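Local coordinates for cytoplasmic protein (Cryptococcus neoformans var. grubii serotype A, PDB 7LPO) that probably hydrolyses steryl beta-glucosides, acting as a sterylglucosidase of glycosyl hydrolase family 5, at residues A[575-578]-A[582-585]; A[195-200]-A[586-591]; A[360-363]-A[369-372]; A[343-348]-A[355-360]. All blocks are in the same frame, centred on the assembly; numbering follows the deposited sequence.

Interaction 1: residues A[575-578]-A[582-585]; sequences PDNV and GDNW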
loop_
_atom_site.group_PDB
_atom_site.type_symbol
_atom_site.label_atom_id
_atom_site.label_comp_id
_atom_site.label_asym_id
_atom_site.label_seq_id
_atom_site.Cartn_x
_atom_site.Cartn_y
_atom_site.Cartn_z
ATOM N N PRO A 575 6.928 11.178 -9.343
ATOM C CA PRO A 575 7.613 12.210 -10.145
ATOM C C PRO A 575 6.802 12.803 -11.290
ATOM O O PRO A 575 7.024 13.972 -11.633
ATOM C CB PRO A 575 8.852 11.473 -10.670
ATOM C CG PRO A 575 9.155 10.450 -9.568
ATOM C CD PRO A 575 7.791 10.007 -9.073
ATOM N N ASP A 576 5.870 12.063 -11.892
ATOM C CA ASP A 576 5.146 12.564 -13.057
ATOM C C ASP A 576 3.695 12.927 -12.740
ATOM O O ASP A 576 2.876 13.044 -13.655
ATOM C CB ASP A 576 5.208 11.550 -14.204
ATOM C CG ASP A 576 4.489 10.247 -13.884
ATOM O OD1 ASP A 576 3.952 10.105 -12.762
ATOM O OD2 ASP A 576 4.466 9.356 -14.758
ATOM N N ASN A 577 3.371 13.140 -11.469
ATOM C CA ASN A 577 2.043 13.621 -11.104
ATOM C C ASN A 577 1.754 14.963 -11.774
ATOM O O ASN A 577 2.626 15.826 -11.885
ATOM C CB ASN A 577 1.945 13.744 -9.582
ATOM C CG ASN A 577 0.700 14.509 -9.118
ATOM O OD1 ASN A 577 0.619 15.728 -9.250
ATOM N ND2 ASN A 577 -0.268 13.787 -8.577
ATOM N N VAL A 578 0.520 15.130 -12.244
ATOM C CA VAL A 578 0.066 16.388 -12.825
ATOM C C VAL A 578 -1.314 16.709 -12.271
ATOM O O VAL A 578 -2.054 15.827 -11.831
ATOM C CB VAL A 578 0.010 16.351 -14.369
ATOM C CG1 VAL A 578 1.410 16.469 -14.963
ATOM C CG2 VAL A 578 -0.662 15.079 -14.832
ATOM N N GLY A 582 -3.692 13.786 -11.995
ATOM C CA GLY A 582 -3.236 13.303 -10.704
ATOM C C GLY A 582 -2.033 12.392 -10.852
ATOM O O GLY A 582 -1.109 12.659 -11.635
ATOM N N ASP A 583 -2.058 11.278 -10.099
ATOM C CA ASP A 583 -1.003 10.278 -10.156
ATOM C C ASP A 583 -1.069 9.427 -11.446
ATOM O O ASP A 583 -0.286 8.482 -11.533
ATOM C CB ASP A 583 -1.067 9.344 -8.939
ATOM C CG ASP A 583 -0.815 10.059 -7.610
ATOM O OD1 ASP A 583 -0.281 11.194 -7.593
ATOM O OD2 ASP A 583 -1.157 9.464 -6.564
ATOM N N ASN A 584 -1.977 9.752 -12.371
ATOM C CA ASN A 584 -2.140 9.024 -13.629
ATOM C C ASN A 584 -2.663 7.614 -13.390
ATOM O O ASN A 584 -2.304 6.679 -14.110
ATOM C CB ASN A 584 -0.833 8.967 -14.424
ATOM C CG ASN A 584 -0.326 10.333 -14.796
ATOM O OD1 ASN A 584 -0.980 11.057 -15.536
ATOM N ND2 ASN A 584 0.836 10.707 -14.266
ATOM N N TRP A 585 -3.530 7.461 -12.386
ATOM C CA TRP A 585 -4.054 6.148 -12.024
ATOM C C TRP A 585 -5.411 6.337 -11.347
ATOM O O TRP A 585 -5.480 6.685 -10.160
ATOM C CB TRP A 585 -3.072 5.421 -11.121
ATOM C CG TRP A 585 -3.416 3.988 -10.875
ATOM C CD1 TRP A 585 -3.128 2.929 -11.680
ATOM C CD2 TRP A 585 -4.109 3.456 -9.740
ATOM N NE1 TRP A 585 -3.600 1.766 -11.120
ATOM C CE2 TRP A 585 -4.209 2.062 -9.929
ATOM C CE3 TRP A 585 -4.669 4.026 -8.589
ATOM C CZ2 TRP A 585 -4.843 1.223 -9.011
ATOM C CZ3 TRP A 585 -5.291 3.195 -7.670
ATOM C CH2 TRP A 585 -5.372 1.805 -7.888
HETATM O O HOH W 1 2.061 8.110 -12.648
#
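Val-578 and Gly-582 form a single antiparallel hydrogen-bonded bridge, with Val-578 N donating to Gly-582 O at 3.0 Å and a near-straight 164°, while the return bond from Gly-582 N to Val-578 O is weak. Next to it, Asn-577 CA approaches Gly-582 O at 3.3 Å in a CA-H...O contact. The amide of Asn-577 carries the first side-chain link: with CG anti to the backbone N (chi1 168°), ND2 reaches Asp-583 OD1 at 2.8 Å. It meets that oxygen on the anti side, somewhat out of the carboxylate plane. A second bond from ND2 to Asp-589 OD1 restrains the rotation of the amide, and Asp-583 OD2 accepts from Leu-590 N, so the aspartate is anchored through both oxygens. On the other flank Asn-584 ND2 donates to Asp-576 O at 3.2 Å. Here the acceptor lies in the amide plane, whereas the donor stands above the carbonyl plane, 58° out of it. Water 1 bridges the same flank, donating hydrogen bonds to Asp-576 OD1 at 2.8 Å and Asp-583 O at 2.6 Å and accepting from Asn-584 ND2. Bonds on both flanks thus brace a short bridge, closing a compact, largely buried turn. The turn belongs to the loop after strand 567-570, the last strand of the TIM barrel, on the side where family 5 enzymes carry their active-site loops.

Interaction 2: residues A[195-200]-A[586-591]; sequences PAMIWG and NGEDLS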
loop_
_atom_site.group_PDB
_atom_site.type_symbol
_atom_site.label_atom_id
_atom_site.label_comp_id
_atom_site.label_asym_id
_atom_site.label_seq_id
_atom_site.Cartn_x
_atom_site.Cartn_y
_atom_site.Cartn_z
ATOM N N PRO A 195 -15.825 7.949 -11.707
ATOM C CA PRO A 195 -16.208 8.348 -10.345
ATOM C C PRO A 195 -15.080 8.127 -9.347
ATOM O O PRO A 195 -14.318 7.160 -9.430
ATOM C CB PRO A 195 -17.423 7.460 -10.032
ATOM C CG PRO A 195 -17.963 7.058 -11.358
ATOM C CD PRO A 195 -16.772 6.982 -12.291
ATOM N N ALA A 196 -14.993 9.036 -8.385
ATOM C CA ALA A 196 -13.946 8.991 -7.373
ATOM C C ALA A 196 -13.905 7.648 -6.659
ATOM O O ALA A 196 -14.905 7.200 -6.086
ATOM C CB ALA A 196 -14.169 10.110 -6.355
ATOM N N MET A 197 -12.731 7.022 -6.681
ATOM C CA MET A 197 -12.430 5.837 -5.884
ATOM C C MET A 197 -13.300 4.647 -6.254
ATOM O O MET A 197 -13.392 3.679 -5.487
ATOM C CB MET A 197 -12.584 6.135 -4.391
ATOM C CG MET A 197 -11.560 7.118 -3.815
ATOM S SD MET A 197 -9.872 6.922 -4.438
ATOM C CE MET A 197 -9.147 5.900 -3.214
ATOM N N ILE A 198 -13.962 4.684 -7.412
ATOM C CA ILE A 198 -14.775 3.537 -7.783
ATOM C C ILE A 198 -13.898 2.349 -8.155
ATOM O O ILE A 198 -14.371 1.208 -8.147
ATOM C CB ILE A 198 -15.744 3.896 -8.922
ATOM C CG1 ILE A 198 -16.874 2.863 -8.988
ATOM C CG2 ILE A 198 -15.025 3.976 -10.236
ATOM C CD1 ILE A 198 -18.021 3.271 -9.908
ATOM N N TRP A 199 -12.616 2.582 -8.454
ATOM C CA TRP A 199 -11.749 1.483 -8.865
ATOM C C TRP A 199 -11.744 0.377 -7.823
ATOM O O TRP A 199 -11.571 -0.806 -8.164
ATOM C CB TRP A 199 -10.326 1.997 -9.120
ATOM C CG TRP A 199 -9.608 2.437 -7.878
ATOM C CD1 TRP A 199 -9.485 3.715 -7.408
ATOM C CD2 TRP A 199 -8.913 1.601 -6.951
ATOM N NE1 TRP A 199 -8.760 3.722 -6.234
ATOM C CE2 TRP A 199 -8.399 2.435 -5.936
ATOM C CE3 TRP A 199 -8.671 0.224 -6.880
ATOM C CZ2 TRP A 199 -7.679 1.940 -4.863
ATOM C CZ3 TRP A 199 -7.945 -0.265 -5.811
ATOM C CH2 TRP A 199 -7.458 0.593 -4.820
ATOM N N GLY A 200 -11.946 0.736 -6.553
ATOM C CA GLY A 200 -11.859 -0.232 -5.475
ATOM C C GLY A 200 -13.003 -1.227 -5.458
ATOM O O GLY A 200 -12.844 -2.340 -4.938
ATOM N N ASN A 586 -6.476 6.115 -12.113
ATOM C CA ASN A 586 -7.831 5.945 -11.596
ATOM C C ASN A 586 -8.347 7.179 -10.866
ATOM O O ASN A 586 -9.255 7.082 -10.033
ATOM C CB ASN A 586 -7.906 4.716 -10.682
ATOM C CG ASN A 586 -7.777 3.412 -11.451
ATOM O OD1 ASN A 586 -7.979 3.379 -12.665
ATOM N ND2 ASN A 586 -7.461 2.330 -10.745
ATOM N N GLY A 587 -7.813 8.345 -11.187
ATOM C CA GLY A 587 -8.277 9.567 -10.575
ATOM C C GLY A 587 -7.665 9.867 -9.232
ATOM O O GLY A 587 -8.030 10.876 -8.623
ATOM N N GLU A 588 -6.749 9.036 -8.748
ATOM C CA GLU A 588 -6.088 9.296 -7.478
ATOM C C GLU A 588 -5.008 10.358 -7.636
ATOM O O GLU A 588 -4.349 10.465 -8.676
ATOM C CB GLU A 588 -5.468 8.019 -6.923
ATOM C CG GLU A 588 -6.499 7.021 -6.457
ATOM C CD GLU A 588 -5.927 5.979 -5.525
ATOM O OE1 GLU A 588 -4.692 5.943 -5.341
ATOM O OE2 GLU A 588 -6.721 5.179 -4.993
ATOM N N ASP A 589 -4.816 11.141 -6.575
ATOM C CA ASP A 589 -3.818 12.209 -6.596
ATOM C C ASP A 589 -3.290 12.341 -5.166
ATOM O O ASP A 589 -3.702 13.207 -4.392
ATOM C CB ASP A 589 -4.401 13.524 -7.113
ATOM C CG ASP A 589 -3.352 14.615 -7.271
ATOM O OD1 ASP A 589 -2.231 14.463 -6.744
ATOM O OD2 ASP A 589 -3.658 15.633 -7.924
ATOM N N LEU A 590 -2.352 11.463 -4.818
ATOM C CA LEU A 590 -1.831 11.396 -3.462
ATOM C C LEU A 590 -0.349 11.719 -3.396
ATOM O O LEU A 590 0.258 11.544 -2.338
ATOM C CB LEU A 590 -2.086 10.010 -2.859
ATOM C CG LEU A 590 -3.496 9.780 -2.311
ATOM C CD1 LEU A 590 -4.406 9.238 -3.394
ATOM C CD2 LEU A 590 -3.476 8.816 -1.115
ATOM N N SER A 591 0.244 12.186 -4.493
ATOM C CA SER A 591 1.661 12.518 -4.491
ATOM C C SER A 591 1.943 13.749 -3.638
ATOM O O SER A 591 1.224 14.753 -3.696
ATOM C CB SER A 591 2.159 12.764 -5.912
ATOM O OG SER A 591 3.550 13.047 -5.909
HETATM O O HOH W 2 -11.560 5.666 -9.214
HETATM O O HOH W 3 -10.510 8.713 -7.981
#
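Trp-199, Glu-588 and Asn-586 carry this contact, the carboxylate of Glu-588 meeting the indole at its NE1 edge and the amide of Asn-586 meeting it near CB. Glu-588 extends beyond CG and brings OE2 near the ring plane, 2.8 Å from Trp-199 NE1. The N-H...O angle of 130° makes this a weak hydrogen bond, and the carboxylate is turned 65° against the ring. Met-197 bends at chi2 and chi3 to reach the same oxygen, its CE coming to 3.1 Å from Glu-588 OE2. Glu-588 OE1 has a different partner, a hydroxyl of a bound Tris molecule. The loop of Glu-588 follows the last barrel strand, which places it at the C-terminal end of the TIM barrel, the end that bears the active site in family 5 hydrolases; the Tris probably comes from the crystallisation liquor, though it may mark where a sugar binds. Asn-586 ND2 stands 3.3 Å from Trp-199 CB, with amide and indole planes only 22° apart. That nitrogen is hydrogen-bonded to Gly-152 O, which fixes the amide beside the indole. Two waters join the backbones: Asn-586 O accepts from water 2 at 2.8 Å and from water 3 at 2.9 Å. Water 2 also donates to Pro-195 O, at the start of a type II turn running to Ile-198, and water 3 accepts from Met-197 N at 3.1 Å.

Interaction 3: residues A[360-363]-A[369-372]; sequences EWAL and AHHG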
loop_
_atom_site.group_PDB
_atom_site.type_symbol
_atom_site.label_atom_id
_atom_site.label_comp_id
_atom_site.label_asym_id
_atom_site.label_seq_id
_atom_site.Cartn_x
_atom_site.Cartn_y
_atom_site.Cartn_z
ATOM N N GLU A 360 -12.016 -30.963 -17.963
ATOM C CA GLU A 360 -13.186 -30.624 -17.163
ATOM C C GLU A 360 -13.318 -29.123 -16.908
ATOM O O GLU A 360 -14.300 -28.694 -16.291
ATOM C CB GLU A 360 -13.163 -31.397 -15.840
ATOM C CG GLU A 360 -13.447 -32.904 -15.995
ATOM C CD GLU A 360 -14.535 -33.223 -17.033
ATOM O OE1 GLU A 360 -14.182 -33.550 -18.196
ATOM O OE2 GLU A 360 -15.737 -33.137 -16.688
ATOM N N TRP A 361 -12.379 -28.314 -17.387
ATOM C CA TRP A 361 -12.472 -26.857 -17.277
ATOM C C TRP A 361 -13.319 -26.360 -18.434
ATOM O O TRP A 361 -12.807 -26.036 -19.504
ATOM C CB TRP A 361 -11.094 -26.207 -17.309
ATOM C CG TRP A 361 -11.095 -24.776 -16.856
ATOM C CD1 TRP A 361 -12.134 -23.880 -16.930
ATOM C CD2 TRP A 361 -10.007 -24.074 -16.247
ATOM N NE1 TRP A 361 -11.753 -22.664 -16.409
ATOM C CE2 TRP A 361 -10.456 -22.756 -15.979
ATOM C CE3 TRP A 361 -8.698 -24.429 -15.901
ATOM C CZ2 TRP A 361 -9.647 -21.804 -15.389
ATOM C CZ3 TRP A 361 -7.896 -23.487 -15.310
ATOM C CH2 TRP A 361 -8.373 -22.181 -15.054
ATOM N N ALA A 362 -14.631 -26.298 -18.220
ATOM C CA ALA A 362 -15.526 -25.836 -19.271
ATOM C C ALA A 362 -15.215 -24.386 -19.615
ATOM O O ALA A 362 -14.999 -23.551 -18.732
ATOM C CB ALA A 362 -16.979 -25.975 -18.828
ATOM N N LEU A 363 -15.165 -24.095 -20.909
ATOM C CA LEU A 363 -14.909 -22.756 -21.406
ATOM C C LEU A 363 -16.178 -22.176 -22.016
ATOM O O LEU A 363 -17.109 -22.895 -22.384
ATOM C CB LEU A 363 -13.778 -22.767 -22.436
ATOM C CG LEU A 363 -12.392 -23.069 -21.853
ATOM C CD1 LEU A 363 -11.395 -23.354 -22.981
ATOM C CD2 LEU A 363 -11.921 -21.932 -20.983
ATOM N N ALA A 369 -21.328 -21.894 -12.257
ATOM C CA ALA A 369 -22.401 -22.794 -12.663
ATOM C C ALA A 369 -21.854 -24.187 -12.938
ATOM O O ALA A 369 -22.481 -25.194 -12.589
ATOM C CB ALA A 369 -23.106 -22.246 -13.906
ATOM N N HIS A 370 -20.679 -24.259 -13.560
ATOM C CA HIS A 370 -20.080 -25.541 -13.893
ATOM C C HIS A 370 -19.702 -26.333 -12.654
ATOM O O HIS A 370 -19.554 -27.552 -12.740
ATOM C CB HIS A 370 -18.848 -25.321 -14.768
ATOM C CG HIS A 370 -18.302 -26.580 -15.354
ATOM N ND1 HIS A 370 -19.069 -27.440 -16.105
ATOM C CD2 HIS A 370 -17.065 -27.126 -15.297
ATOM C CE1 HIS A 370 -18.327 -28.460 -16.494
ATOM N NE2 HIS A 370 -17.110 -28.298 -16.008
ATOM N N HIS A 371 -19.532 -25.670 -11.515
ATOM C CA HIS A 371 -19.308 -26.337 -10.245
ATOM C C HIS A 371 -20.588 -26.460 -9.428
ATOM O O HIS A 371 -20.527 -26.829 -8.253
ATOM C CB HIS A 371 -18.226 -25.596 -9.452
ATOM C CG HIS A 371 -16.843 -25.864 -9.954
ATOM N ND1 HIS A 371 -16.275 -25.147 -10.986
ATOM C CD2 HIS A 371 -15.938 -26.812 -9.611
ATOM C CE1 HIS A 371 -15.069 -25.627 -11.239
ATOM N NE2 HIS A 371 -14.837 -26.632 -10.413
ATOM N N GLY A 372 -21.743 -26.166 -10.024
ATOM C CA GLY A 372 -23.013 -26.376 -9.362
ATOM C C GLY A 372 -23.472 -25.259 -8.453
ATOM O O GLY A 372 -24.409 -25.469 -7.674
#
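His-370 NE2 donates to Glu-360 O at 2.9 Å, the one hydrogen bond that links 360-363 with 369-372. Its N-H...O angle of 134° shows a bent bond, and the acceptor sits at the ring edge, slightly tilted from the imidazole plane. Because NE2 is the donor here, this nitrogen bears a proton; the charge of the ring is not settled by that. The Glu-360 carboxylate is a separate matter, its OE2 remaining 5.1 Å from His-370 NE2, too far for a direct bond. Over one face of the same imidazole lies the methyl of Ala-362. CB stands 3.5 Å from the centroid of the His-370 ring and only 3° off its normal, a centred CH-pi contact in which the five ring atoms are nearly equidistant from the carbon. Edge and face are thus held by residues two apart, with an inverse gamma turn centred on Trp-361 bending the chain between them. The histidine reaches out with CG anti to its own backbone nitrogen (chi1 -170°), from the end of a short, weakly bonded helix. That helix ends in a Schellman motif, in which Gly-372, with positive phi, is the C-prime residue and its N bonds to Ala-369 O at 2.8 Å. The contact lies at the surface, joining the loop after helix 350-353 to the end of helix 367-370. Lys-224 NZ bonds to His-370 O there, and Leu-363 packs against helix 342-348.

Interaction 4: residues A[343-348]-A[355-360]; sequences EDDVKR and WTRGKE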
loop_
_atom_site.group_PDB
_atom_site.type_symbol
_atom_site.label_atom_id
_atom_site.label_comp_id
_atom_site.label_asym_id
_atom_site.label_seq_id
_atom_site.Cartn_x
_atom_site.Cartn_y
_atom_site.Cartn_z
ATOM N N GLU A 343 -12.520 -21.649 -28.978
ATOM C CA GLU A 343 -11.781 -21.183 -30.144
ATOM C C GLU A 343 -10.898 -20.006 -29.775
ATOM O O GLU A 343 -9.746 -19.921 -30.220
ATOM C CB GLU A 343 -12.755 -20.817 -31.260
ATOM C CG GLU A 343 -13.341 -22.044 -31.939
ATOM C CD GLU A 343 -14.747 -21.825 -32.455
ATOM O OE1 GLU A 343 -15.560 -22.774 -32.373
ATOM O OE2 GLU A 343 -15.033 -20.711 -32.951
ATOM N N ASP A 344 -11.406 -19.109 -28.926
ATOM C CA ASP A 344 -10.579 -17.997 -28.477
ATOM C C ASP A 344 -9.492 -18.462 -27.518
ATOM O O ASP A 344 -8.402 -17.884 -27.501
ATOM C CB ASP A 344 -11.452 -16.917 -27.847
ATOM C CG ASP A 344 -12.249 -16.154 -28.889
ATOM O OD1 ASP A 344 -11.708 -15.952 -30.002
ATOM O OD2 ASP A 344 -13.410 -15.779 -28.607
ATOM N N ASP A 345 -9.733 -19.523 -26.751
ATOM C CA ASP A 345 -8.662 -20.053 -25.915
ATOM C C ASP A 345 -7.535 -20.611 -26.775
ATOM O O ASP A 345 -6.352 -20.363 -26.510
ATOM C CB ASP A 345 -9.189 -21.129 -24.974
ATOM C CG ASP A 345 -8.213 -21.433 -23.837
ATOM O OD1 ASP A 345 -7.620 -20.463 -23.298
ATOM O OD2 ASP A 345 -8.028 -22.627 -23.497
ATOM N N VAL A 346 -7.885 -21.376 -27.812
ATOM C CA VAL A 346 -6.869 -21.895 -28.718
ATOM C C VAL A 346 -6.093 -20.751 -29.340
ATOM O O VAL A 346 -4.865 -20.801 -29.445
ATOM C CB VAL A 346 -7.511 -22.781 -29.802
ATOM C CG1 VAL A 346 -6.452 -23.219 -30.801
ATOM C CG2 VAL A 346 -8.213 -23.962 -29.178
ATOM N N LYS A 347 -6.798 -19.699 -29.752
ATOM C CA LYS A 347 -6.184 -18.635 -30.535
ATOM C C LYS A 347 -5.411 -17.656 -29.664
ATOM O O LYS A 347 -4.304 -17.240 -30.032
ATOM C CB LYS A 347 -7.266 -17.892 -31.321
ATOM C CG LYS A 347 -6.739 -16.895 -32.335
ATOM C CD LYS A 347 -7.889 -16.119 -33.001
ATOM C CE LYS A 347 -8.812 -17.050 -33.810
ATOM N NZ LYS A 347 -9.569 -16.346 -34.899
ATOM N N ARG A 348 -5.985 -17.279 -28.517
ATOM C CA ARG A 348 -5.467 -16.207 -27.684
ATOM C C ARG A 348 -5.117 -16.631 -26.264
ATOM O O ARG A 348 -4.513 -15.840 -25.536
ATOM C CB ARG A 348 -6.500 -15.077 -27.584
ATOM C CG ARG A 348 -6.743 -14.285 -28.838
ATOM C CD ARG A 348 -7.539 -13.022 -28.488
ATOM N NE ARG A 348 -8.976 -13.258 -28.536
ATOM C CZ ARG A 348 -9.844 -12.927 -27.580
ATOM N NH1 ARG A 348 -9.442 -12.340 -26.460
ATOM N NH2 ARG A 348 -11.131 -13.193 -27.749
ATOM N N TRP A 355 0.062 -23.111 -22.333
ATOM C CA TRP A 355 -0.299 -24.088 -21.319
ATOM C C TRP A 355 -1.360 -25.018 -21.893
ATOM O O TRP A 355 -1.954 -24.747 -22.940
ATOM C CB TRP A 355 -0.796 -23.411 -20.027
ATOM C CG TRP A 355 -1.896 -22.421 -20.228
ATOM C CD1 TRP A 355 -3.200 -22.692 -20.511
ATOM C CD2 TRP A 355 -1.786 -20.994 -20.167
ATOM N NE1 TRP A 355 -3.919 -21.518 -20.624
ATOM C CE2 TRP A 355 -3.069 -20.462 -20.427
ATOM C CE3 TRP A 355 -0.731 -20.116 -19.926
ATOM C CZ2 TRP A 355 -3.321 -19.090 -20.445
ATOM C CZ3 TRP A 355 -0.988 -18.754 -19.932
ATOM C CH2 TRP A 355 -2.275 -18.258 -20.196
ATOM N N THR A 356 -1.589 -26.127 -21.197
ATOM C CA THR A 356 -2.636 -27.078 -21.547
ATOM C C THR A 356 -3.739 -27.000 -20.498
ATOM O O THR A 356 -3.482 -27.201 -19.307
ATOM C CB THR A 356 -2.083 -28.504 -21.629
ATOM O OG1 THR A 356 -0.998 -28.544 -22.562
ATOM C CG2 THR A 356 -3.159 -29.484 -22.081
ATOM N N ARG A 357 -4.960 -26.731 -20.939
ATOM C CA ARG A 357 -6.101 -26.652 -20.045
ATOM C C ARG A 357 -6.800 -28.003 -19.968
ATOM O O ARG A 357 -6.992 -28.674 -20.985
ATOM C CB ARG A 357 -7.080 -25.580 -20.519
ATOM C CG ARG A 357 -8.061 -25.124 -19.441
ATOM C CD ARG A 357 -9.063 -24.160 -20.021
ATOM N NE ARG A 357 -8.433 -22.957 -20.559
ATOM C CZ ARG A 357 -7.985 -21.950 -19.813
ATOM N NH1 ARG A 357 -8.081 -22.002 -18.489
ATOM N NH2 ARG A 357 -7.432 -20.897 -20.387
ATOM N N GLY A 358 -7.166 -28.399 -18.749
ATOM C CA GLY A 358 -7.783 -29.694 -18.542
ATOM C C GLY A 358 -9.173 -29.774 -19.143
ATOM O O GLY A 358 -9.846 -28.770 -19.370
ATOM N N LYS A 359 -9.616 -31.009 -19.387
ATOM C CA LYS A 359 -10.859 -31.209 -20.121
ATOM C C LYS A 359 -12.102 -30.944 -19.283
ATOM O O LYS A 359 -13.172 -30.716 -19.848
ATOM C CB LYS A 359 -10.929 -32.630 -20.688
ATOM C CG LYS A 359 -10.062 -32.885 -21.935
ATOM C CD LYS A 359 -10.321 -31.906 -23.099
ATOM C CE LYS A 359 -11.800 -31.535 -23.257
ATOM N NZ LYS A 359 -12.071 -30.818 -24.552
ATOM N N GLU A 360 -12.016 -30.963 -17.963
ATOM C CA GLU A 360 -13.186 -30.624 -17.163
ATOM C C GLU A 360 -13.318 -29.123 -16.908
ATOM O O GLU A 360 -14.300 -28.694 -16.291
ATOM C CB GLU A 360 -13.163 -31.397 -15.840
ATOM C CG GLU A 360 -13.447 -32.904 -15.995
ATOM C CD GLU A 360 -14.535 -33.223 -17.033
ATOM O OE1 GLU A 360 -14.182 -33.550 -18.196
ATOM O OE2 GLU A 360 -15.737 -33.137 -16.688
#
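Arg-357 sends its side chain from a loop to Asp-345 on helix 342-348, the CA atoms of Arg-357 and Asp-345 being 9.2 Å apart. Its CB points toward the helix, and CG continues that course, lying anti to the backbone N (chi1 -162°). The chain stays extended to CD, which passes 3.9 Å from Asp-345 OD2, and then bends at chi3 to present the side of the guanidinium. NE meets Asp-345 OD2 at 3.0 Å, the N-H...O angle of 175° making this bond almost straight. Beyond CZ, NH2 bonds to Asp-345 OD1 at 2.9 Å, again close to linear. The result is a bidentate, side-on salt bridge, one nitrogen to each oxygen. The two flat groups are not coplanar: both oxygens lie near the guanidinium plane, yet the nitrogens approach from above the carboxylate plane, the two groups being turned 48° apart. The remaining edge of the arginine is tied to helix 159-163, NH2 also donating to Tyr-162 O and NH1 to Ala-163 O, while Trp-361 makes a cation-pi contact with the group. Asp-345 in turn has a second partner, Ser-350 OG, which bonds to OD2 and would help to orient the carboxylate. Through these bonds the loop after helix 350-353 is pinned between helix 342-348, which supplies the carboxylate, and the end of helix 159-163, which supplies the carbonyls.

The four contacts fall into two groups. Interactions 1 and 2 have centres 11 Å apart, and 586-591 follows 582-585 directly in the same loop: Asp-583 N probably donates to Glu-588 O at 2.8 Å, and Trp-585 meets Trp-199 edge-to-face. The turn of interaction 1 thus adjoins the pocket where Glu-588 is hydrogen-bonded to the Tris. Interactions 3 and 4 form the other group, their centres 14 Å apart. They share Glu-360, and Leu-363 CD1 packs 3.5 Å from Asp-345 OD2, beside the salt bridge. The groups do not touch, since interaction 2 keeps about 21 Å between nearest atoms from interaction 4 and about 22 Å from interaction 3. The second group therefore lies well away from the pocket.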